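Local coordinates for protein putative nitroreductase (PDB 1VKW) that is a putative nitroreductase that probably acts as an oxidoreductase, though its substrate is not established, at residues L44-F48 with F82-I87; T124-R128 with I153-S157. All blocks are in the same frame, centred on the assembly; numbering follows the deposited sequence.

Contact 1: residues L44-F48 with F82-I87; sequences LLVKF and FQGEQI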
ATOM      1  N   LEU A  44     -11.424   6.589   6.555  1.00 33.90           N
ATOM      2  CA  LEU A  44     -10.776   5.302   6.323  1.00 33.73           C
ATOM      3  C   LEU A  44     -10.182   4.795   7.632  1.00 33.70           C
ATOM      4  O   LEU A  44      -9.433   5.514   8.289  1.00 32.94           O
ATOM      5  CB  LEU A  44      -9.676   5.429   5.256  1.00 33.25           C
ATOM      6  CG  LEU A  44      -8.826   4.185   4.947  1.00 33.86           C
ATOM      7  CD1 LEU A  44      -9.684   3.030   4.429  1.00 36.15           C
ATOM      8  CD2 LEU A  44      -7.711   4.514   3.947  1.00 34.68           C
ATOM      9  N   LEU A  45     -10.528   3.568   8.014  1.00 34.58           N
ATOM     10  CA  LEU A  45      -9.894   2.933   9.165  1.00 34.80           C
ATOM     11  C   LEU A  45      -8.526   2.431   8.725  1.00 34.20           C
ATOM     12  O   LEU A  45      -8.417   1.658   7.762  1.00 33.52           O
ATOM     13  CB  LEU A  45     -10.735   1.772   9.709  1.00 35.35           C
ATOM     14  CG  LEU A  45     -10.353   1.295  11.117  1.00 36.58           C
ATOM     15  CD1 LEU A  45     -10.917   2.242  12.164  1.00 39.63           C
ATOM     16  CD2 LEU A  45     -10.842  -0.128  11.372  1.00 37.06           C
ATOM     17  N   VAL A  46      -7.485   2.885   9.421  1.00 32.46           N
ATOM     18  CA  VAL A  46      -6.111   2.510   9.083  1.00 32.29           C
ATOM     19  C   VAL A  46      -5.512   1.669  10.204  1.00 30.75           C
ATOM     20  O   VAL A  46      -5.674   1.989  11.380  1.00 26.90           O
ATOM     21  CB  VAL A  46      -5.218   3.763   8.776  1.00 33.22           C
ATOM     22  CG1 VAL A  46      -4.924   4.587  10.031  1.00 33.36           C
ATOM     23  CG2 VAL A  46      -3.919   3.345   8.092  1.00 36.32           C
ATOM     24  N   LYS A  47      -4.851   0.573   9.832  1.00 30.45           N
ATOM     25  CA  LYS A  47      -4.083  -0.221  10.787  1.00 28.94           C
ATOM     26  C   LYS A  47      -2.711   0.427  10.955  1.00 28.46           C
ATOM     27  O   LYS A  47      -2.132   0.929   9.992  1.00 28.56           O
ATOM     28  CB  LYS A  47      -3.918  -1.652  10.281  1.00 29.10           C
ATOM     29  CG  LYS A  47      -3.162  -2.554  11.239  1.00 30.35           C
ATOM     30  CD  LYS A  47      -4.039  -3.012  12.378  1.00 29.69           C
ATOM     31  CE  LYS A  47      -3.295  -4.000  13.269  1.00 36.30           C
ATOM     32  NZ  LYS A  47      -4.207  -4.610  14.275  1.00 33.89           N
ATOM     33  N   PHE A  48      -2.196   0.430  12.177  1.00 28.11           N
ATOM     34  CA  PHE A  48      -0.847   0.925  12.420  1.00 29.02           C
ATOM     35  C   PHE A  48      -0.094  -0.013  13.359  1.00 31.30           C
ATOM     36  O   PHE A  48      -0.702  -0.797  14.097  1.00 32.26           O
ATOM     37  CB  PHE A  48      -0.869   2.370  12.943  1.00 29.27           C
ATOM     38  CG  PHE A  48      -1.666   2.567  14.208  1.00 27.19           C
ATOM     39  CD1 PHE A  48      -1.093   2.343  15.448  1.00 32.43           C
ATOM     40  CD2 PHE A  48      -2.974   3.031  14.155  1.00 26.07           C
ATOM     41  CE1 PHE A  48      -1.820   2.557  16.622  1.00 31.56           C
ATOM     42  CE2 PHE A  48      -3.705   3.233  15.311  1.00 27.10           C
ATOM     43  CZ  PHE A  48      -3.130   3.002  16.551  1.00 28.77           C
ATOM     44  N   PHE A  82       3.582   1.618   5.569  1.00 29.03           N
ATOM     45  CA  PHE A  82       2.473   0.741   5.965  1.00 27.90           C
ATOM     46  C   PHE A  82       1.120   1.464   5.904  1.00 27.61           C
ATOM     47  O   PHE A  82       0.168   0.980   5.284  1.00 25.33           O
ATOM     48  CB  PHE A  82       2.742   0.194   7.372  1.00 29.57           C
ATOM     49  CG  PHE A  82       1.761  -0.859   7.823  1.00 29.18           C
ATOM     50  CD1 PHE A  82       1.766  -2.130   7.244  1.00 32.08           C
ATOM     51  CD2 PHE A  82       0.837  -0.586   8.827  1.00 26.69           C
ATOM     52  CE1 PHE A  82       0.862  -3.112   7.663  1.00 26.31           C
ATOM     53  CE2 PHE A  82      -0.075  -1.558   9.241  1.00 30.63           C
ATOM     54  CZ  PHE A  82      -0.061  -2.826   8.656  1.00 26.44           C
ATOM     55  N   GLN A  83       1.050   2.642   6.517  1.00 26.54           N
ATOM     56  CA  GLN A  83      -0.181   3.423   6.513  1.00 26.44           C
ATOM     57  C   GLN A  83      -0.443   4.048   5.155  1.00 24.46           C
ATOM     58  O   GLN A  83      -1.586   4.091   4.704  1.00 24.93           O
ATOM     59  CB  GLN A  83      -0.145   4.493   7.606  1.00 26.01           C
ATOM     60  CG  GLN A  83      -0.249   3.911   8.999  1.00 26.38           C
ATOM     61  CD  GLN A  83      -0.045   4.942  10.092  1.00 28.86           C
ATOM     62  OE1 GLN A  83      -0.485   6.084   9.975  1.00 30.16           O
ATOM     63  NE2 GLN A  83       0.626   4.537  11.162  1.00 34.38           N
ATOM     64  N   GLY A  84       0.617   4.535   4.519  1.00 25.56           N
ATOM     65  CA  GLY A  84       0.537   5.174   3.211  1.00 26.27           C
ATOM     66  C   GLY A  84      -0.003   4.262   2.118  1.00 26.41           C
ATOM     67  O   GLY A  84      -0.820   4.685   1.300  1.00 27.46           O
ATOM     68  N   GLU A  85       0.435   3.008   2.100  1.00 27.34           N
ATOM     69  CA  GLU A  85      -0.068   2.076   1.103  1.00 26.55           C
ATOM     70  C   GLU A  85      -1.526   1.681   1.377  1.00 27.31           C
ATOM     71  O   GLU A  85      -2.271   1.430   0.435  1.00 25.43           O
ATOM     72  CB  GLU A  85       0.854   0.866   0.954  1.00 26.80           C
ATOM     73  CG  GLU A  85       0.495  -0.080  -0.193  1.00 27.42           C
ATOM     74  CD  GLU A  85       0.655   0.496  -1.595  1.00 25.29           C
ATOM     75  OE1 GLU A  85       1.055   1.667  -1.747  1.00 27.23           O
ATOM     76  OE2 GLU A  85       0.387  -0.244  -2.574  1.00 27.88           O
ATOM     77  N   GLN A  86      -1.953   1.668   2.644  1.00 26.72           N
ATOM     78  CA  GLN A  86      -3.369   1.475   2.953  1.00 26.98           C
ATOM     79  C   GLN A  86      -4.223   2.556   2.291  1.00 26.64           C
ATOM     80  O   GLN A  86      -5.288   2.271   1.727  1.00 27.93           O
ATOM     81  CB  GLN A  86      -3.604   1.448   4.468  1.00 25.70           C
ATOM     82  CG  GLN A  86      -3.191   0.119   5.102  1.00 28.93           C
ATOM     83  CD  GLN A  86      -3.309   0.141   6.604  1.00 27.71           C
ATOM     84  OE1 GLN A  86      -4.411   0.041   7.141  1.00 28.03           O
ATOM     85  NE2 GLN A  86      -2.177   0.295   7.291  1.00 28.61           N
ATOM     86  N   ILE A  87      -3.741   3.793   2.352  1.00 25.84           N
ATOM     87  CA  ILE A  87      -4.426   4.926   1.720  1.00 27.05           C
ATOM     88  C   ILE A  87      -4.430   4.806   0.188  1.00 25.57           C
ATOM     89  O   ILE A  87      -5.467   5.041  -0.457  1.00 25.32           O
ATOM     90  CB  ILE A  87      -3.788   6.263   2.175  1.00 26.18           C
ATOM     91  CG1 ILE A  87      -3.942   6.430   3.697  1.00 26.58           C
ATOM     92  CG2 ILE A  87      -4.426   7.439   1.444  1.00 30.07           C
ATOM     93  CD1 ILE A  87      -3.030   7.490   4.303  1.00 28.81           C
TER
HETATM   94  O   HOH W   1      -6.888   0.301   5.775  1.00 37.02           O

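Contact 2: residues T124-R128 with I153-S157; sequences TRKRR and ILAPS. With SO4 (sulfate ion), chain C.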
ATOM      1  N   THR A 124       1.635  -1.397 -17.733  1.00 41.07           N
ATOM      2  CA  THR A 124       2.571  -2.508 -17.769  1.00 40.47           C
ATOM      3  C   THR A 124       3.025  -2.747 -16.342  1.00 39.75           C
ATOM      4  O   THR A 124       3.049  -1.820 -15.533  1.00 40.78           O
ATOM      5  CB  THR A 124       3.779  -2.154 -18.646  1.00 41.06           C
ATOM      6  OG1 THR A 124       4.369  -0.930 -18.187  1.00 42.99           O
ATOM      7  CG2 THR A 124       3.350  -1.847 -20.072  1.00 39.94           C
ATOM      8  N   ARG A 125       3.364  -3.989 -16.027  1.00 38.37           N
ATOM      9  CA  ARG A 125       3.856  -4.320 -14.698  1.00 37.92           C
ATOM     10  C   ARG A 125       5.082  -5.178 -14.852  1.00 36.02           C
ATOM     11  O   ARG A 125       5.004  -6.299 -15.349  1.00 36.11           O
ATOM     12  CB  ARG A 125       2.805  -5.077 -13.905  1.00 37.96           C
ATOM     13  CG  ARG A 125       2.775  -4.728 -12.424  1.00 40.85           C
ATOM     14  CD  ARG A 125       1.369  -4.774 -11.907  1.00 43.43           C
ATOM     15  NE  ARG A 125       1.131  -4.011 -10.700  1.00 47.32           N
ATOM     16  CZ  ARG A 125      -0.060  -3.917 -10.128  1.00 49.40           C
ATOM     17  NH1 ARG A 125      -1.109  -4.515 -10.670  1.00 51.53           N
ATOM     18  NH2 ARG A 125      -0.215  -3.229  -9.012  1.00 52.38           N
ATOM     19  N   LYS A 126       6.217  -4.638 -14.443  1.00 34.91           N
ATOM     20  CA  LYS A 126       7.454  -5.387 -14.480  1.00 33.04           C
ATOM     21  C   LYS A 126       7.813  -5.753 -13.066  1.00 29.37           C
ATOM     22  O   LYS A 126       7.953  -4.889 -12.205  1.00 25.13           O
ATOM     23  CB  LYS A 126       8.558  -4.568 -15.135  1.00 32.26           C
ATOM     24  CG  LYS A 126       8.335  -4.355 -16.629  1.00 37.28           C
ATOM     25  CD  LYS A 126       9.537  -3.670 -17.280  1.00 37.28           C
ATOM     26  CE  LYS A 126       9.670  -4.011 -18.747  1.00 40.04           C
ATOM     27  NZ  LYS A 126      11.084  -3.817 -19.196  1.00 45.19           N
ATOM     28  N   ARG A 127       7.953  -7.051 -12.830  1.00 28.77           N
ATOM     29  CA  ARG A 127       8.420  -7.540 -11.554  1.00 27.31           C
ATOM     30  C   ARG A 127       9.336  -8.702 -11.815  1.00 26.71           C
ATOM     31  O   ARG A 127       9.161  -9.459 -12.792  1.00 23.32           O
ATOM     32  CB  ARG A 127       7.263  -7.991 -10.654  1.00 27.79           C
ATOM     33  CG  ARG A 127       6.366  -6.884 -10.133  1.00 24.00           C
ATOM     34  CD  ARG A 127       7.026  -5.909  -9.190  1.00 26.59           C
ATOM     35  NE  ARG A 127       6.056  -4.951  -8.642  1.00 29.44           N
ATOM     36  CZ  ARG A 127       5.585  -3.884  -9.288  1.00 29.81           C
ATOM     37  NH1 ARG A 127       5.994  -3.578 -10.512  1.00 28.52           N
ATOM     38  NH2 ARG A 127       4.695  -3.103  -8.692  1.00 31.64           N
ATOM     39  N   ARG A 128      10.312  -8.843 -10.930  1.00 25.66           N
ATOM     40  CA  ARG A 128      11.201  -9.989 -10.959  1.00 25.72           C
ATOM     41  C   ARG A 128      10.390 -11.227 -10.573  1.00 25.90           C
ATOM     42  O   ARG A 128       9.316 -11.104  -9.952  1.00 24.21           O
ATOM     43  CB  ARG A 128      12.382  -9.756 -10.019  1.00 25.05           C
ATOM     44  CG  ARG A 128      13.213  -8.544 -10.438  1.00 25.69           C
ATOM     45  CD  ARG A 128      14.594  -8.473  -9.802  1.00 27.11           C
ATOM     46  NE  ARG A 128      14.509  -8.290  -8.366  1.00 35.00           N
ATOM     47  CZ  ARG A 128      14.522  -7.114  -7.746  1.00 35.87           C
ATOM     48  NH1 ARG A 128      14.604  -5.973  -8.426  1.00 32.73           N
ATOM     49  NH2 ARG A 128      14.444  -7.086  -6.423  1.00 31.65           N
ATOM     50  N   ILE A 153       4.241  -8.913  -3.865  1.00 29.29           N
ATOM     51  CA  ILE A 153       5.186  -8.566  -4.956  1.00 30.75           C
ATOM     52  C   ILE A 153       4.648  -7.480  -5.884  1.00 28.11           C
ATOM     53  O   ILE A 153       5.422  -6.766  -6.506  1.00 28.14           O
ATOM     54  CB  ILE A 153       5.548  -9.835  -5.826  1.00 31.02           C
ATOM     55  CG1 ILE A 153       6.275 -10.900  -4.999  1.00 35.33           C
ATOM     56  CG2 ILE A 153       6.382  -9.456  -7.067  1.00 34.31           C
ATOM     57  CD1 ILE A 153       7.175 -10.354  -3.959  1.00 35.00           C
ATOM     58  N   LEU A 154       3.329  -7.361  -5.984  1.00 27.11           N
ATOM     59  CA  LEU A 154       2.737  -6.296  -6.792  1.00 28.28           C
ATOM     60  C   LEU A 154       2.812  -4.922  -6.118  1.00 27.01           C
ATOM     61  O   LEU A 154       2.394  -3.932  -6.704  1.00 28.31           O
ATOM     62  CB  LEU A 154       1.289  -6.640  -7.174  1.00 26.54           C
ATOM     63  CG  LEU A 154       1.159  -7.925  -8.013  1.00 30.46           C
ATOM     64  CD1 LEU A 154      -0.278  -8.340  -8.187  1.00 28.79           C
ATOM     65  CD2 LEU A 154       1.852  -7.792  -9.376  1.00 34.54           C
ATOM     66  N   ALA A 155       3.341  -4.856  -4.898  1.00 27.79           N
ATOM     67  CA  ALA A 155       3.504  -3.581  -4.202  1.00 26.87           C
ATOM     68  C   ALA A 155       4.418  -2.671  -5.000  1.00 27.54           C
ATOM     69  O   ALA A 155       5.293  -3.159  -5.721  1.00 26.62           O
ATOM     70  CB  ALA A 155       4.093  -3.800  -2.798  1.00 28.52           C
ATOM     71  N   PRO A 156       4.226  -1.358  -4.883  1.00 27.06           N
ATOM     72  CA  PRO A 156       5.147  -0.422  -5.487  1.00 28.42           C
ATOM     73  C   PRO A 156       6.384  -0.316  -4.609  1.00 28.80           C
ATOM     74  O   PRO A 156       6.358  -0.693  -3.430  1.00 28.36           O
ATOM     75  CB  PRO A 156       4.364   0.891  -5.493  1.00 28.85           C
ATOM     76  CG  PRO A 156       3.491   0.796  -4.279  1.00 26.47           C
ATOM     77  CD  PRO A 156       3.134  -0.667  -4.174  1.00 27.49           C
ATOM     78  N   SER A 157       7.464   0.166  -5.205  1.00 28.71           N
ATOM     79  CA  SER A 157       8.695   0.434  -4.475  1.00 28.53           C
ATOM     80  C   SER A 157       9.421   1.566  -5.181  1.00 29.05           C
ATOM     81  O   SER A 157       9.309   1.702  -6.403  1.00 25.64           O
ATOM     82  CB  SER A 157       9.567  -0.821  -4.401  1.00 28.98           C
ATOM     83  OG  SER A 157       9.877  -1.343  -5.689  1.00 29.02           O
TER
HETATM   84  S   SO4 C 208       4.109   0.161 -10.659  1.00 43.47           S
HETATM   85  O1  SO4 C 208       5.478   0.364 -11.107  1.00 46.74           O
HETATM   86  O2  SO4 C 208       3.802  -1.253 -10.701  1.00 40.65           O
HETATM   87  O3  SO4 C 208       3.982   0.703  -9.319  1.00 38.22           O
HETATM   88  O4  SO4 C 208       3.185   0.853 -11.560  1.00 45.81           O

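Contact 1: residues L44-F48 with F82-I87
An extended loop is fastened here to a helix by one glutamine side chain. In this nitroreductase-like fold, residues 44-48 leave helix 35-43 and run along helix 74-93, which carries residues 82-87. Gln-86 points its amide at the loop backbone and pairs with the backbone N and O of Lys-47. Lys-47 N donates to Gln-86 OE1 at 2.8 Å. Gln-86 NE2 donates to Lys-47 O, also at 2.8 Å. Both bonds are close to straight, so the carboxamide meets the loop much as a neighbouring strand would. Gln-86 NE2 also donates to Phe-82 O at 3.2 Å, one turn back on the helix, which helps fix the amide orientation. A water extends the link: it donates to Leu-45 O at 2.9 Å and to Gln-86 OE1 at 2.8 Å.

Apolar contacts fill in around this polar centre. Val-46 turns toward the helix and sets CG2 3.8 Å from Gln-83 CG. Leu-44 CD2 lies 4.2 Å from Ile-87 CG1. The Phe-82 ring packs against the aliphatic part of Lys-47, with CE2 3.8 Å from Lys-47 CG.

The charged and polar ends serve other neighbours. Lys-47 NZ forms a salt bridge with Glu-201. Gln-83 hydrogen-bonds to Glu-79 on its own helix and to Lys-51, Leu-53 and Trp-55, in the continuation of the loop. At the far end of the contact, Phe-48 CA lies at the edge of the Phe-82 ring, 4.1 Å from CE2.

Contact 2: residues T124-R128 with I153-S157
An arginine-rich anion site holds a sulfate ion, probably from the crystallisation liquor, where the loop 124-128 faces the loop 153-157. Arg-127 is the centre of the contact. Arg-127 NE donates to Ile-153 O at 2.9 Å. Arg-127 NH2 donates to Leu-154 O at 3.2 Å and, weakly, to Ala-155 O at 3.0 Å. The guanidinium thus gathers three successive carbonyls, of Ile-153, Leu-154 and Ala-155. Arg-127 NH1 donates to Lys-126 O at 2.9 Å. The sulfate O2 accepts from Arg-127 NH2 at 2.9 Å and from NH1 at 3.2 Å. Arg-22 and Ser-24 also bind this ion. Leu-154 CD2 lies over one face of the Arg-125 guanidinium, which hydrogen-bonds to Ile-19 and Glu-20. Arg-127 CB approaches Ile-153 CG2 at 4.0 Å. The 124-128 loop joins strand 112-116 to helix 130-133, whose Phe-133 touches Ile-153, while Ala-155 and Pro-156 rest on helix 180-198.

Contact 1 and contact 2 follow each other along the chain, and their centres lie 20 Å apart. Their closest approach is Glu-85 OE2 of the 82-87 segment to Pro-156 CD of the 153-157 segment, 3.2 Å, a packing contact. Glu-85 takes no part in contact 1. It hydrogen-bonds to Trp-100 and His-189 instead. Helix 180-198 runs beside both contacts. Its Ile-185 is shared between them, touching Glu-85 as well as Ala-155 and Pro-156. The sulfate belongs to contact 2, where Pro-156 CB comes within 3.8 Å of its O3. Arg-22 binds the ion and also makes a weak, long ion pair with Glu-85.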